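Local coordinates for protein NOVP (Streptomyces caeruleus, PDB 2WK1) that methylates the 4-hydroxyl of the noviose sugar in the penultimate step of novobiocin biosynthesis, using S-adenosyl-L-methionine as methyl donor, at residues Asn81-Arg95 and Trp116-Leu128. Sequence-based numbering, arbitrary orientation.
With SAH (S-adenosyl-L-homocysteine), chain B.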
loop_
_atom_site.group_PDB
_atom_site.type_symbol
_atom_site.label_atom_id
_atom_site.label_comp_id
_atom_site.label_asym_id
_atom_site.label_seq_id
_atom_site.Cartn_x
_atom_site.Cartn_y
_atom_site.Cartn_z
ATOM N N ASN A 81 9.612 2.136 -8.280
ATOM C CA ASN A 81 8.676 3.142 -7.787
ATOM C C ASN A 81 8.499 3.143 -6.277
ATOM O O ASN A 81 8.062 4.145 -5.724
ATOM C CB ASN A 81 7.307 2.953 -8.440
ATOM C CG ASN A 81 7.387 2.976 -9.927
ATOM O OD1 ASN A 81 7.540 4.037 -10.518
ATOM N ND2 ASN A 81 7.318 1.808 -10.542
ATOM N N ALA A 82 8.784 2.032 -5.596
ATOM C CA ALA A 82 8.503 1.931 -4.176
ATOM C C ALA A 82 9.382 2.889 -3.378
ATOM O O ALA A 82 10.410 3.382 -3.830
ATOM C CB ALA A 82 8.672 0.499 -3.697
ATOM N N HIS A 83 8.971 3.121 -2.143
ATOM C CA HIS A 83 9.457 4.253 -1.379
ATOM C C HIS A 83 10.711 3.991 -0.548
ATOM O O HIS A 83 11.301 4.933 -0.047
ATOM C CB HIS A 83 8.338 4.806 -0.487
ATOM C CG HIS A 83 7.174 5.311 -1.269
ATOM N ND1 HIS A 83 5.893 4.807 -1.148
ATOM C CD2 HIS A 83 7.122 6.258 -2.230
ATOM C CE1 HIS A 83 5.105 5.440 -2.002
ATOM N NE2 HIS A 83 5.823 6.335 -2.655
ATOM N N THR A 84 11.113 2.717 -0.441
ATOM C CA THR A 84 12.364 2.370 0.214
ATOM C C THR A 84 13.049 1.257 -0.552
ATOM O O THR A 84 12.382 0.426 -1.178
ATOM C CB THR A 84 12.151 1.912 1.677
ATOM O OG1 THR A 84 13.393 1.650 2.317
ATOM C CG2 THR A 84 11.278 0.674 1.768
ATOM N N MET A 85 14.378 1.268 -0.475
ATOM C CA MET A 85 15.196 0.188 -1.023
ATOM C C MET A 85 15.661 -0.820 0.021
ATOM O O MET A 85 16.354 -1.775 -0.327
ATOM C CB MET A 85 16.419 0.726 -1.796
ATOM C CG MET A 85 17.383 1.469 -0.911
ATOM S SD MET A 85 18.898 1.991 -1.717
ATOM C CE MET A 85 18.300 3.378 -2.675
ATOM N N ILE A 86 15.310 -0.628 1.292
ATOM C CA ILE A 86 15.959 -1.417 2.346
ATOM C C ILE A 86 15.396 -2.817 2.485
ATOM O O ILE A 86 16.012 -3.660 3.127
ATOM C CB ILE A 86 15.986 -0.693 3.698
ATOM C CG1 ILE A 86 14.600 -0.639 4.366
ATOM C CG2 ILE A 86 16.575 0.701 3.535
ATOM C CD1 ILE A 86 14.614 0.029 5.748
ATOM N N GLY A 87 14.222 -3.071 1.908
ATOM C CA GLY A 87 13.647 -4.400 1.946
ATOM C C GLY A 87 12.821 -4.707 3.172
ATOM O O GLY A 87 12.852 -3.982 4.169
ATOM N N ILE A 88 12.148 -5.847 3.125
ATOM C CA ILE A 88 11.235 -6.224 4.193
ATOM C C ILE A 88 11.949 -6.474 5.534
ATOM O O ILE A 88 11.477 -6.032 6.587
ATOM C CB ILE A 88 10.396 -7.471 3.807
ATOM C CG1 ILE A 88 9.496 -7.171 2.592
ATOM C CG2 ILE A 88 9.589 -7.998 4.984
ATOM C CD1 ILE A 88 8.381 -6.176 2.787
ATOM N N LYS A 89 13.067 -7.210 5.523
ATOM C CA LYS A 89 13.729 -7.525 6.780
ATOM C C LYS A 89 14.243 -6.263 7.492
ATOM O O LYS A 89 14.121 -6.139 8.705
ATOM C CB LYS A 89 14.838 -8.538 6.582
ATOM C CG LYS A 89 14.308 -9.938 6.223
ATOM C CD LYS A 89 15.410 -10.968 6.075
ATOM C CE LYS A 89 14.903 -12.350 5.690
ATOM N NZ LYS A 89 16.051 -13.320 5.772
ATOM N N ARG A 90 14.830 -5.326 6.750
ATOM C CA ARG A 90 15.286 -4.099 7.371
ATOM C C ARG A 90 14.110 -3.195 7.808
ATOM O O ARG A 90 14.225 -2.496 8.815
ATOM C CB ARG A 90 16.331 -3.361 6.529
ATOM C CG ARG A 90 17.755 -3.824 6.826
ATOM C CD ARG A 90 18.805 -3.290 5.847
ATOM N NE ARG A 90 18.863 -4.100 4.652
ATOM C CZ ARG A 90 19.124 -3.661 3.421
ATOM N NH1 ARG A 90 19.322 -2.387 3.159
ATOM N NH2 ARG A 90 19.138 -4.520 2.425
ATOM N N LEU A 91 12.995 -3.221 7.084
ATOM C CA LEU A 91 11.795 -2.503 7.575
ATOM C C LEU A 91 11.267 -3.129 8.863
ATOM O O LEU A 91 10.902 -2.427 9.794
ATOM C CB LEU A 91 10.699 -2.475 6.499
ATOM C CG LEU A 91 10.917 -1.545 5.307
ATOM C CD1 LEU A 91 9.973 -1.927 4.161
ATOM C CD2 LEU A 91 10.775 -0.067 5.664
ATOM N N GLU A 92 11.235 -4.462 8.904
ATOM C CA GLU A 92 10.809 -5.142 10.115
ATOM C C GLU A 92 11.718 -4.819 11.307
ATOM O O GLU A 92 11.245 -4.674 12.427
ATOM C CB GLU A 92 10.682 -6.664 9.901
ATOM C CG GLU A 92 9.490 -7.045 9.018
ATOM C CD GLU A 92 9.434 -8.518 8.562
ATOM O OE1 GLU A 92 10.492 -9.205 8.492
ATOM O OE2 GLU A 92 8.312 -8.972 8.205
ATOM N N ASN A 93 13.022 -4.681 11.055
ATOM C CA ASN A 93 13.947 -4.250 12.103
ATOM C C ASN A 93 13.619 -2.867 12.646
ATOM O O ASN A 93 13.670 -2.637 13.848
ATOM C CB ASN A 93 15.380 -4.314 11.566
ATOM C CG ASN A 93 16.390 -3.651 12.486
ATOM O OD1 ASN A 93 16.808 -2.525 12.212
ATOM N ND2 ASN A 93 16.751 -4.316 13.583
ATOM N N ILE A 94 13.303 -1.925 11.761
ATOM C CA ILE A 94 12.871 -0.595 12.221
ATOM C C ILE A 94 11.651 -0.733 13.124
ATOM O O ILE A 94 11.584 -0.149 14.205
ATOM C CB ILE A 94 12.515 0.338 11.058
ATOM C CG1 ILE A 94 13.754 0.689 10.282
ATOM C CG2 ILE A 94 11.827 1.637 11.561
ATOM C CD1 ILE A 94 13.459 1.460 8.980
ATOM N N ARG A 95 10.661 -1.502 12.674
ATOM C CA ARG A 95 9.460 -1.686 13.469
ATOM C C ARG A 95 9.767 -2.260 14.849
ATOM O O ARG A 95 9.230 -1.786 15.854
ATOM C CB ARG A 95 8.438 -2.531 12.720
ATOM C CG ARG A 95 7.130 -2.680 13.480
ATOM C CD ARG A 95 6.233 -3.598 12.830
ATOM N NE ARG A 95 5.047 -3.869 13.595
ATOM C CZ ARG A 95 4.051 -4.596 13.105
ATOM N NH1 ARG A 95 4.143 -5.099 11.879
ATOM N NH2 ARG A 95 2.960 -4.774 13.830
ATOM N N TRP A 116 16.677 8.662 0.788
ATOM C CA TRP A 116 16.218 8.391 -0.587
ATOM C C TRP A 116 14.772 8.869 -0.759
ATOM O O TRP A 116 14.512 10.058 -0.535
ATOM C CB TRP A 116 16.425 6.910 -0.946
ATOM C CG TRP A 116 16.267 6.593 -2.381
ATOM C CD1 TRP A 116 16.890 7.221 -3.418
ATOM C CD2 TRP A 116 15.548 5.487 -2.956
ATOM N NE1 TRP A 116 16.575 6.611 -4.607
ATOM C CE2 TRP A 116 15.750 5.547 -4.362
ATOM C CE3 TRP A 116 14.718 4.484 -2.436
ATOM C CZ2 TRP A 116 15.186 4.620 -5.228
ATOM C CZ3 TRP A 116 14.178 3.556 -3.309
ATOM C CH2 TRP A 116 14.403 3.638 -4.688
ATOM N N ARG A 117 13.842 8.007 -1.178
ATOM C CA ARG A 117 12.454 8.413 -1.378
ATOM C C ARG A 117 11.658 8.600 -0.090
ATOM O O ARG A 117 10.524 9.076 -0.127
ATOM C CB ARG A 117 11.747 7.431 -2.301
ATOM C CG ARG A 117 12.315 7.423 -3.730
ATOM C CD ARG A 117 11.704 6.282 -4.522
ATOM N NE ARG A 117 12.140 6.311 -5.915
ATOM C CZ ARG A 117 12.082 5.267 -6.735
ATOM N NH1 ARG A 117 11.574 4.130 -6.338
ATOM N NH2 ARG A 117 12.547 5.360 -7.968
ATOM N N GLY A 118 12.262 8.245 1.046
ATOM C CA GLY A 118 11.696 8.524 2.345
ATOM C C GLY A 118 11.000 7.401 3.055
ATOM O O GLY A 118 10.532 7.593 4.176
ATOM N N GLY A 119 10.957 6.214 2.458
ATOM C CA GLY A 119 10.132 5.150 3.003
ATOM C C GLY A 119 10.446 4.680 4.407
ATOM O O GLY A 119 9.536 4.342 5.162
ATOM N N ALA A 120 11.718 4.605 4.769
ATOM C CA ALA A 120 12.070 4.188 6.143
ATOM C C ALA A 120 11.569 5.203 7.171
ATOM O O ALA A 120 11.066 4.835 8.241
ATOM C CB ALA A 120 13.578 3.986 6.278
ATOM N N CYS A 121 11.671 6.484 6.832
ATOM C CA CYS A 121 11.173 7.539 7.688
ATOM C C CYS A 121 9.651 7.596 7.724
ATOM O O CYS A 121 9.074 7.886 8.777
ATOM C CB CYS A 121 11.718 8.899 7.297
ATOM S SG CYS A 121 13.457 9.089 7.488
ATOM N N ILE A 122 8.989 7.285 6.611
ATOM C CA ILE A 122 7.536 7.169 6.607
ATOM C C ILE A 122 7.125 6.063 7.546
ATOM O O ILE A 122 6.180 6.235 8.307
ATOM C CB ILE A 122 7.013 6.958 5.165
ATOM C CG1 ILE A 122 7.260 8.211 4.322
ATOM C CG2 ILE A 122 5.528 6.578 5.155
ATOM C CD1 ILE A 122 7.102 8.004 2.816
ATOM N N LEU A 123 7.795 4.913 7.501
ATOM C CA LEU A 123 7.486 3.870 8.462
ATOM C C LEU A 123 7.632 4.340 9.904
ATOM O O LEU A 123 6.757 4.080 10.737
ATOM C CB LEU A 123 8.340 2.610 8.216
ATOM C CG LEU A 123 8.044 1.450 9.204
ATOM C CD1 LEU A 123 6.636 0.943 9.112
ATOM C CD2 LEU A 123 9.037 0.294 9.036
ATOM N N MET A 124 8.735 5.010 10.212
ATOM C CA MET A 124 8.921 5.515 11.577
ATOM C C MET A 124 7.742 6.382 12.003
ATOM O O MET A 124 7.228 6.246 13.109
ATOM C CB MET A 124 10.219 6.294 11.662
ATOM C CG MET A 124 11.452 5.443 11.499
ATOM S SD MET A 124 12.958 6.509 11.638
ATOM C CE MET A 124 14.244 5.252 11.460
ATOM N N ARG A 125 7.313 7.304 11.139
ATOM C CA ARG A 125 6.187 8.142 11.494
ATOM C C ARG A 125 4.903 7.337 11.629
ATOM O O ARG A 125 4.094 7.604 12.512
ATOM C CB ARG A 125 6.000 9.268 10.469
ATOM C CG ARG A 125 4.819 10.189 10.737
ATOM C CD ARG A 125 4.970 10.983 11.997
ATOM N NE ARG A 125 3.761 11.690 12.443
ATOM C CZ ARG A 125 2.900 11.223 13.336
ATOM N NH1 ARG A 125 3.042 10.022 13.832
ATOM N NH2 ARG A 125 1.921 11.992 13.781
ATOM N N GLY A 126 4.720 6.347 10.764
ATOM C CA GLY A 126 3.552 5.474 10.861
ATOM C C GLY A 126 3.492 4.666 12.136
ATOM O O GLY A 126 2.415 4.464 12.667
ATOM N N ILE A 127 4.634 4.201 12.633
ATOM C CA ILE A 127 4.654 3.444 13.878
ATOM C C ILE A 127 4.214 4.366 15.016
ATOM O O ILE A 127 3.423 3.975 15.872
ATOM C CB ILE A 127 6.034 2.844 14.142
ATOM C CG1 ILE A 127 6.446 1.843 13.056
ATOM C CG2 ILE A 127 6.038 2.175 15.510
ATOM C CD1 ILE A 127 7.962 1.624 12.990
ATOM N N LEU A 128 4.718 5.600 15.022
ATOM C CA LEU A 128 4.283 6.554 16.038
ATOM C C LEU A 128 2.757 6.745 15.956
ATOM O O LEU A 128 2.064 6.762 16.970
ATOM C CB LEU A 128 4.987 7.895 15.905
ATOM C CG LEU A 128 6.507 7.882 16.116
ATOM C CD1 LEU A 128 7.072 9.292 15.959
ATOM C CD2 LEU A 128 6.933 7.288 17.468
HETATM N N SAH B . 17.275 4.741 3.697
HETATM C CA SAH B . 16.873 4.844 2.253
HETATM C CB SAH B . 18.091 4.626 1.353
HETATM C CG SAH B . 19.159 5.702 1.494
HETATM S SD SAH B . 20.124 5.875 -0.013
HETATM C C SAH B . 15.707 3.941 1.962
HETATM O O SAH B . 15.485 3.568 0.804
HETATM O OXT SAH B . 14.932 3.662 2.867
HETATM C "C5'" SAH B . 21.482 6.916 0.554
HETATM C "C4'" SAH B . 21.026 8.353 0.888
HETATM O "O4'" SAH B . 22.081 8.997 1.645
HETATM C "C3'" SAH B . 20.717 9.232 -0.323
HETATM O "O3'" SAH B . 19.392 9.790 -0.260
HETATM C "C2'" SAH B . 21.814 10.316 -0.251
HETATM O "O2'" SAH B . 21.425 11.604 -0.731
HETATM C "C1'" SAH B . 22.153 10.369 1.242
HETATM N N9 SAH B . 23.504 10.800 1.610
HETATM C C8 SAH B . 24.608 10.009 1.593
HETATM N N7 SAH B . 25.673 10.664 2.117
HETATM C C5 SAH B . 25.224 11.886 2.497
HETATM C C6 SAH B . 25.803 13.029 3.158
HETATM N N6 SAH B . 27.083 13.026 3.492
HETATM N N1 SAH B . 25.012 14.077 3.416
HETATM C C2 SAH B . 23.700 14.072 3.118
HETATM N N3 SAH B . 23.077 13.061 2.504
HETATM C C4 SAH B . 23.803 11.962 2.211
#
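Met85 lies over Trp116 beside the amino-acid end of SAH, in the Rossmann-like fold of S-adenosyl-L-methionine-dependent methyltransferases. Its side chain bridges ring and ligand. CB is 3.9 Å from Trp116 CZ3. CG then passes the SAH carboxylate, and SD runs above the indole at a distance, a Met-aromatic contact. The bend at chi3 (76°) turns CE back onto the ring, where it makes a CH-pi contact 3.7 Å from the centroid of the five-membered ring. Arg117 CG lies over the opposite face of the indole, and Trp116 NE1 is hydrogen-bonded to Val169 O.

The backbone of Met85 also holds the ligand: its N gives a nearly straight hydrogen bond to SAH O (174°). Thr84 OG1 donates a hydrogen bond to SAH OXT, 2.6 Å away, and accepts one from Ile86 N, capping the turn before helix 87-103. Trp116 N hydrogen-bonds the ribose at SAH O3'.

The loop before this helix is tied to the start of helix 119-130. Arg117 NH1 donates to Ala82 O within the guanidinium plane, and the same nitrogen also hydrogen-bonds Pro79 O. Gly119 N donates a hydrogen bond to His83 O. The backbones run close here, with His83 CA and Gly119 CA 4.5 Å apart.

Further on, the axes of segments 87-95 and 119-128 cross at -36° and come within 10.1 Å of each other. Ile94 is a knob in a hole formed by Ala120, Leu123, Met124 and Ile127. Its CG2 meets Met124 CG at 3.8 Å, while its CD1 rests 3.7 Å from Ala120 CB.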